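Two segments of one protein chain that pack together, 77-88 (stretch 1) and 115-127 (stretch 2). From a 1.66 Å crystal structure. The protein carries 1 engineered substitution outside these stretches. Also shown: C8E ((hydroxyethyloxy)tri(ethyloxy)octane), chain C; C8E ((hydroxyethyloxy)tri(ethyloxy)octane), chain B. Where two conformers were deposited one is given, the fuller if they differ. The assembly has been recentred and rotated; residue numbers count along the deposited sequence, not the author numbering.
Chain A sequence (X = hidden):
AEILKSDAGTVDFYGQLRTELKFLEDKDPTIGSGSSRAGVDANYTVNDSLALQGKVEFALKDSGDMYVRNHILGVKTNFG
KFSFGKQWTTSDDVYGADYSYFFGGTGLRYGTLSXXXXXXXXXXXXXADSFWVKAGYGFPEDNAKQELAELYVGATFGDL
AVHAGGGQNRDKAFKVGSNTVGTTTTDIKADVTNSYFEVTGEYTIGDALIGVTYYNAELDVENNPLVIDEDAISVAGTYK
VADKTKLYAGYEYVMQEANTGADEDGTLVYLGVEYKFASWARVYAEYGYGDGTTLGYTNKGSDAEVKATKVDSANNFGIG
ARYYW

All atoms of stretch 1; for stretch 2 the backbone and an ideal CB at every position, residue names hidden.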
# COMPACT_ATOMS: atom_id res chain seq x y z
N THR A 77 16.74 -16.95 9.72
CA THR A 77 17.01 -18.15 10.54
C THR A 77 15.98 -19.23 10.25
O THR A 77 14.92 -18.96 9.63
CB THR A 77 16.85 -17.90 12.06
OG1 THR A 77 15.46 -17.81 12.47
CG2 THR A 77 17.49 -16.62 12.53
N ASN A 78 16.21 -20.43 10.79
CA ASN A 78 15.22 -21.50 10.67
C ASN A 78 13.87 -21.24 11.41
O ASN A 78 12.93 -21.97 11.16
CB ASN A 78 15.82 -22.84 11.19
CG ASN A 78 16.88 -23.37 10.29
OD1 ASN A 78 16.88 -23.16 9.06
ND2 ASN A 78 17.82 -24.12 10.90
N PHE A 79 13.78 -20.27 12.31
CA PHE A 79 12.55 -19.94 12.98
C PHE A 79 11.90 -18.63 12.44
O PHE A 79 10.99 -18.07 13.08
CB PHE A 79 12.65 -19.93 14.52
CG PHE A 79 13.87 -19.26 15.09
CD1 PHE A 79 15.09 -19.95 15.21
CD2 PHE A 79 13.77 -17.97 15.67
CE1 PHE A 79 16.20 -19.34 15.79
CE2 PHE A 79 14.89 -17.35 16.27
CZ PHE A 79 16.11 -18.05 16.33
N GLY A 80 12.32 -18.22 11.26
CA GLY A 80 11.76 -17.02 10.58
C GLY A 80 12.80 -15.94 10.28
O GLY A 80 13.98 -16.04 10.76
N LYS A 81 12.36 -14.88 9.59
CA LYS A 81 13.21 -13.73 9.29
C LYS A 81 12.75 -12.56 10.10
O LYS A 81 11.55 -12.23 10.11
CB LYS A 81 13.20 -13.43 7.76
CG LYS A 81 14.08 -12.23 7.37
CD LYS A 81 14.05 -11.95 5.87
CE LYS A 81 15.17 -10.95 5.56
NZ LYS A 81 15.26 -10.75 4.09
N PHE A 82 13.71 -11.83 10.69
CA PHE A 82 13.48 -10.66 11.49
C PHE A 82 14.15 -9.45 10.83
O PHE A 82 15.39 -9.49 10.60
CB PHE A 82 14.03 -10.79 12.91
CG PHE A 82 13.47 -11.99 13.68
CD1 PHE A 82 13.94 -13.25 13.48
CD2 PHE A 82 12.47 -11.80 14.56
CE1 PHE A 82 13.37 -14.34 14.20
CE2 PHE A 82 11.90 -12.87 15.28
CZ PHE A 82 12.36 -14.12 15.08
N SER A 83 13.37 -8.38 10.58
CA SER A 83 13.88 -7.17 9.87
C SER A 83 13.64 -5.94 10.69
O SER A 83 12.51 -5.66 11.20
CB SER A 83 13.19 -7.05 8.43
OG SER A 83 13.57 -8.15 7.61
N PHE A 84 14.71 -5.13 10.85
CA PHE A 84 14.68 -3.91 11.70
C PHE A 84 14.98 -2.65 10.93
O PHE A 84 15.95 -2.62 10.12
CB PHE A 84 15.83 -4.04 12.86
CG PHE A 84 15.74 -5.32 13.70
CD1 PHE A 84 16.27 -6.51 13.24
CD2 PHE A 84 15.16 -5.31 14.94
CE1 PHE A 84 16.14 -7.67 13.98
CE2 PHE A 84 15.04 -6.48 15.71
CZ PHE A 84 15.49 -7.65 15.21
N GLY A 85 14.30 -1.56 11.31
CA GLY A 85 14.56 -0.18 10.80
C GLY A 85 13.35 0.48 10.11
O GLY A 85 12.20 0.19 10.46
N LYS A 86 13.60 1.34 9.13
CA LYS A 86 12.55 2.21 8.48
C LYS A 86 12.00 1.36 7.31
O LYS A 86 12.75 1.04 6.35
CB LYS A 86 13.17 3.49 7.95
CG LYS A 86 12.17 4.40 7.28
CD LYS A 86 12.76 5.72 6.78
CE LYS A 86 11.59 6.67 6.47
NZ LYS A 86 12.03 7.93 5.83
N GLN A 87 10.70 0.97 7.40
CA GLN A 87 10.13 -0.05 6.51
C GLN A 87 8.67 0.29 6.13
O GLN A 87 7.95 0.95 6.91
CB GLN A 87 10.14 -1.43 7.26
CG GLN A 87 11.55 -1.95 7.53
CD GLN A 87 11.62 -3.18 8.35
OE1 GLN A 87 11.67 -4.32 7.80
NE2 GLN A 87 11.68 -3.00 9.73
N TRP A 88 8.21 -0.27 5.03
CA TRP A 88 6.73 -0.25 4.75
C TRP A 88 6.01 -1.12 5.81
O TRP A 88 6.64 -2.09 6.32
CB TRP A 88 6.41 -0.72 3.34
CG TRP A 88 7.18 -0.02 2.25
CD1 TRP A 88 7.95 -0.65 1.31
CD2 TRP A 88 7.42 1.37 2.11
NE1 TRP A 88 8.58 0.28 0.54
CE2 TRP A 88 8.26 1.53 1.01
CE3 TRP A 88 6.99 2.52 2.82
CZ2 TRP A 88 8.71 2.79 0.59
CZ3 TRP A 88 7.42 3.78 2.39
CH2 TRP A 88 8.27 3.90 1.29
N UNK A 115 -0.01 6.13 6.45
CA UNK A 115 0.48 6.24 5.06
C UNK A 115 1.45 5.06 4.69
O UNK A 115 2.37 5.24 3.94
CB UNK A 115 1.19 7.58 4.88
N UNK A 116 1.24 3.89 5.30
CA UNK A 116 1.89 2.67 4.94
C UNK A 116 3.36 2.63 5.36
O UNK A 116 4.08 1.75 4.92
CB UNK A 116 1.77 2.46 3.43
N UNK A 117 3.77 3.47 6.31
CA UNK A 117 5.17 3.56 6.71
C UNK A 117 5.30 3.75 8.24
O UNK A 117 4.51 4.53 8.79
CB UNK A 117 5.85 4.71 5.97
N UNK A 118 6.31 3.11 8.85
CA UNK A 118 6.75 3.38 10.26
C UNK A 118 8.25 3.27 10.28
O UNK A 118 8.88 2.27 9.78
CB UNK A 118 6.13 2.41 11.27
N UNK A 119 8.88 4.33 10.81
CA UNK A 119 10.35 4.48 10.79
C UNK A 119 11.13 3.59 11.76
O UNK A 119 12.38 3.49 11.69
CB UNK A 119 10.70 5.94 11.10
N UNK A 120 10.46 2.98 12.70
CA UNK A 120 11.20 2.11 13.60
C UNK A 120 10.37 0.85 13.90
O UNK A 120 9.70 0.80 14.94
CB UNK A 120 11.55 2.85 14.89
N UNK A 121 10.44 -0.15 13.00
CA UNK A 121 9.69 -1.38 13.19
C UNK A 121 10.59 -2.56 13.29
O UNK A 121 11.70 -2.55 12.74
CB UNK A 121 8.69 -1.59 12.05
N UNK A 122 10.08 -3.60 13.95
CA UNK A 122 10.54 -4.96 13.76
C UNK A 122 9.48 -5.75 12.97
O UNK A 122 8.32 -5.79 13.40
CB UNK A 122 10.83 -5.62 15.11
N UNK A 123 9.89 -6.44 11.89
CA UNK A 123 8.92 -7.20 11.04
C UNK A 123 9.41 -8.62 11.00
O UNK A 123 10.65 -8.87 11.02
CB UNK A 123 8.80 -6.63 9.63
N UNK A 124 8.46 -9.53 11.05
CA UNK A 124 8.68 -10.97 11.02
C UNK A 124 8.03 -11.66 9.81
O UNK A 124 6.87 -11.35 9.47
CB UNK A 124 8.14 -11.59 12.31
N UNK A 125 8.71 -12.60 9.21
CA UNK A 125 8.16 -13.43 8.14
C UNK A 125 8.55 -14.86 8.32
O UNK A 125 9.76 -15.15 8.52
CB UNK A 125 8.62 -12.94 6.77
N UNK A 126 7.56 -15.76 8.36
CA UNK A 126 7.80 -17.24 8.29
C UNK A 126 7.16 -17.86 7.07
O UNK A 126 5.95 -17.61 6.86
CB UNK A 126 7.26 -17.94 9.54
N UNK A 127 7.89 -18.62 6.26
CA UNK A 127 7.33 -19.37 5.10
C UNK A 127 7.61 -20.84 5.14
O UNK A 127 8.75 -21.23 5.41
CB UNK A 127 7.88 -18.81 3.79
C14 C8E C . 16.20 -20.87 6.88
O15 C8E C . 17.25 -19.89 6.79
C16 C8E C . 18.06 -20.16 5.66
C17 C8E C . 19.38 -19.39 5.56
O18 C8E C . 19.47 -18.80 4.25
C19 C8E C . 19.97 -19.64 3.21
O9 C8E B . 6.86 -9.80 2.72
C10 C8E B . 8.26 -9.96 2.61
C11 C8E B . 8.72 -11.18 1.83
O12 C8E B . 7.80 -12.26 1.96
C13 C8E B . 8.25 -13.46 1.31
C14 C8E B . 7.16 -14.53 1.32
O15 C8E B . 5.84 -14.09 0.88
C16 C8E B . 4.94 -15.21 0.77
C17 C8E B . 3.48 -14.79 0.83
O18 C8E B . 3.21 -13.54 0.24
C19 C8E B . 1.86 -13.05 0.20
C20 C8E B . 1.63 -11.90 1.17
O21 C8E B . 2.57 -10.91 0.88

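The two segments run antiparallel, and the positions of the second are taken in order. Position 115 lies beyond the reach of stretch 1, and its positive phi (52°) would suit asparagine, aspartate or glycine; it is D115. Position 116 also has a positive phi (73°), and its ideal CB stands 5.3 Å from W88 CE3, so glycine or another small residue would serve. A116 contributes mainly its backbone, with O 3.3 Å from W88 CA and at the edge of the indole.

At 117 the CB points sideways, yet it lies 4.0 Å from W88 CE3, which favours an apolar side chain of some length. L117 takes the t rotamer and brings CD1 to 3.7 Å from W88 CZ3. Position 118 pairs with Q87 through the backbone, but its CB comes no closer than 4.9 Å to Q87 O, leaving the choice wide. H118 turns its end away from stretch 1, and its ND1 accepts a hydrogen bond from the backbone N of position 120.

The register slips by one residue here, a beta bulge as both chains turn a corner. The CB of 119 points away, but K86 CG is 4.4 Å from it and the extended lysine runs past, so an acidic or polar residue would be reasonable. D119 places OD1 3.1 Å from K86 CE; its distance to K86 NZ, 4.1 Å, is too long for a salt bridge. Position 120 points away and is little constrained by stretch 1; it is S120.

Position 121 returns to the sheet, on the face that carries Q87. Its ideal CB is 4.0 Å from Q87 NE2, and the carbonyls of Q87 and W88 lie further on, so a polar side chain with a donor fits well. Q121 donates from NE2 a weak hydrogen bond to W88 O (3.4 Å) and another weak one to H118 O (3.3 Å).

The CB of position 122 points to the face that carries F84, and the ideal CB lies 4.3 Å from F84 CE2, where valine, isoleucine or another apolar residue would pack. V122 sets CG1 3.6 Å from F84 CE2.

At 123 the CB is 4.1 Å from Q87 OE1, with the carbonyl O of W88 beyond it, able to take a further donor; a long donor, lysine or arginine, is indicated. K123 reaches across to bond W88 O through NZ (2.9 Å), and a water that accepts from NZ donates to Q87 OE1.

Position 124 sits beside F82 and looks along the strand to G80, where no side chain intrudes, and to the carbonyl of F79. A large aromatic suits this space, and a hydroxyl at its tip would find an acceptor. Y124 donates from OH to F79 O (2.7 Å), with CE1 3.8 Å from G80 CA; its ring meets that of F82 obliquely.

Position 125 lies opposite K81 and accepts many residues; V125 is a usual strand choice. At 126 the ideal CB points sideways, 4.7 Å from G80 CA, beside the backbone of the turn, so an aromatic or long aliphatic side chain would suit; Y126 lays its ring edge there, CD1 4.1 Å from G80 N. At 127 the CB points sideways with nothing of stretch 1 within 5.5 Å, so almost any residue would do; it is E127.

Stretch 2 (115-127) DALHDSQVKYVYE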
# COMPACT_ATOMS: atom_id res chain seq x y z
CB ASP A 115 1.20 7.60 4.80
CG ASP A 115 0.27 8.81 4.98
OD1 ASP A 115 -0.99 8.66 4.97
OD2 ASP A 115 0.80 9.92 5.16
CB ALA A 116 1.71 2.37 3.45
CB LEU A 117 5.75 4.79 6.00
CG LEU A 117 7.10 5.42 6.37
CD1 LEU A 117 8.17 4.42 6.00
CD2 LEU A 117 7.35 6.75 5.68
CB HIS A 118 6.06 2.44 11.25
CG HIS A 118 6.20 2.81 12.72
ND1 HIS A 118 7.40 2.75 13.42
CD2 HIS A 118 5.25 3.17 13.63
CE1 HIS A 118 7.18 3.15 14.67
NE2 HIS A 118 5.88 3.34 14.85
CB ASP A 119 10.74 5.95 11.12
CG ASP A 119 10.34 6.95 10.04
OD1 ASP A 119 9.81 6.53 8.98
OD2 ASP A 119 10.51 8.18 10.26
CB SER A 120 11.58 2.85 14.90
OG SER A 120 12.26 1.93 15.72
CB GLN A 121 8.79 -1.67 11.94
CG GLN A 121 7.65 -0.81 11.71
CD GLN A 121 6.87 -1.23 10.41
OE1 GLN A 121 6.06 -2.16 10.42
NE2 GLN A 121 7.12 -0.51 9.32
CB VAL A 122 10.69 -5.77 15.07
CG1 VAL A 122 11.55 -6.96 14.84
CG2 VAL A 122 11.16 -4.90 16.20
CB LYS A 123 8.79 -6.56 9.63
CG LYS A 123 8.02 -5.24 9.61
CD LYS A 123 8.01 -4.52 8.24
CE LYS A 123 7.45 -5.38 7.10
NZ LYS A 123 7.75 -4.67 5.80
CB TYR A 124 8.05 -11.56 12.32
CG TYR A 124 8.16 -13.06 12.45
CD1 TYR A 124 9.38 -13.68 12.77
CD2 TYR A 124 7.04 -13.88 12.23
CE1 TYR A 124 9.49 -15.04 12.92
CE2 TYR A 124 7.13 -15.26 12.36
CZ TYR A 124 8.34 -15.85 12.72
OH TYR A 124 8.43 -17.25 12.77
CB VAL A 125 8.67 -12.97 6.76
CG1 VAL A 125 8.14 -13.93 5.66
CG2 VAL A 125 8.35 -11.51 6.50
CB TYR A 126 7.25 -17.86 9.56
CG TYR A 126 7.51 -19.36 9.55
CD1 TYR A 126 8.78 -19.85 9.90
CD2 TYR A 126 6.54 -20.26 9.14
CE1 TYR A 126 9.06 -21.21 9.86
CE2 TYR A 126 6.82 -21.63 9.10
CZ TYR A 126 8.07 -22.08 9.46
OH TYR A 126 8.38 -23.41 9.42
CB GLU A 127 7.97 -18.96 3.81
CG GLU A 127 7.76 -17.59 3.31
CD GLU A 127 8.53 -17.39 2.00
OE1 GLU A 127 9.56 -16.70 2.02
OE2 GLU A 127 8.11 -17.92 0.96
O HOH W 1 10.54 -4.91 5.51
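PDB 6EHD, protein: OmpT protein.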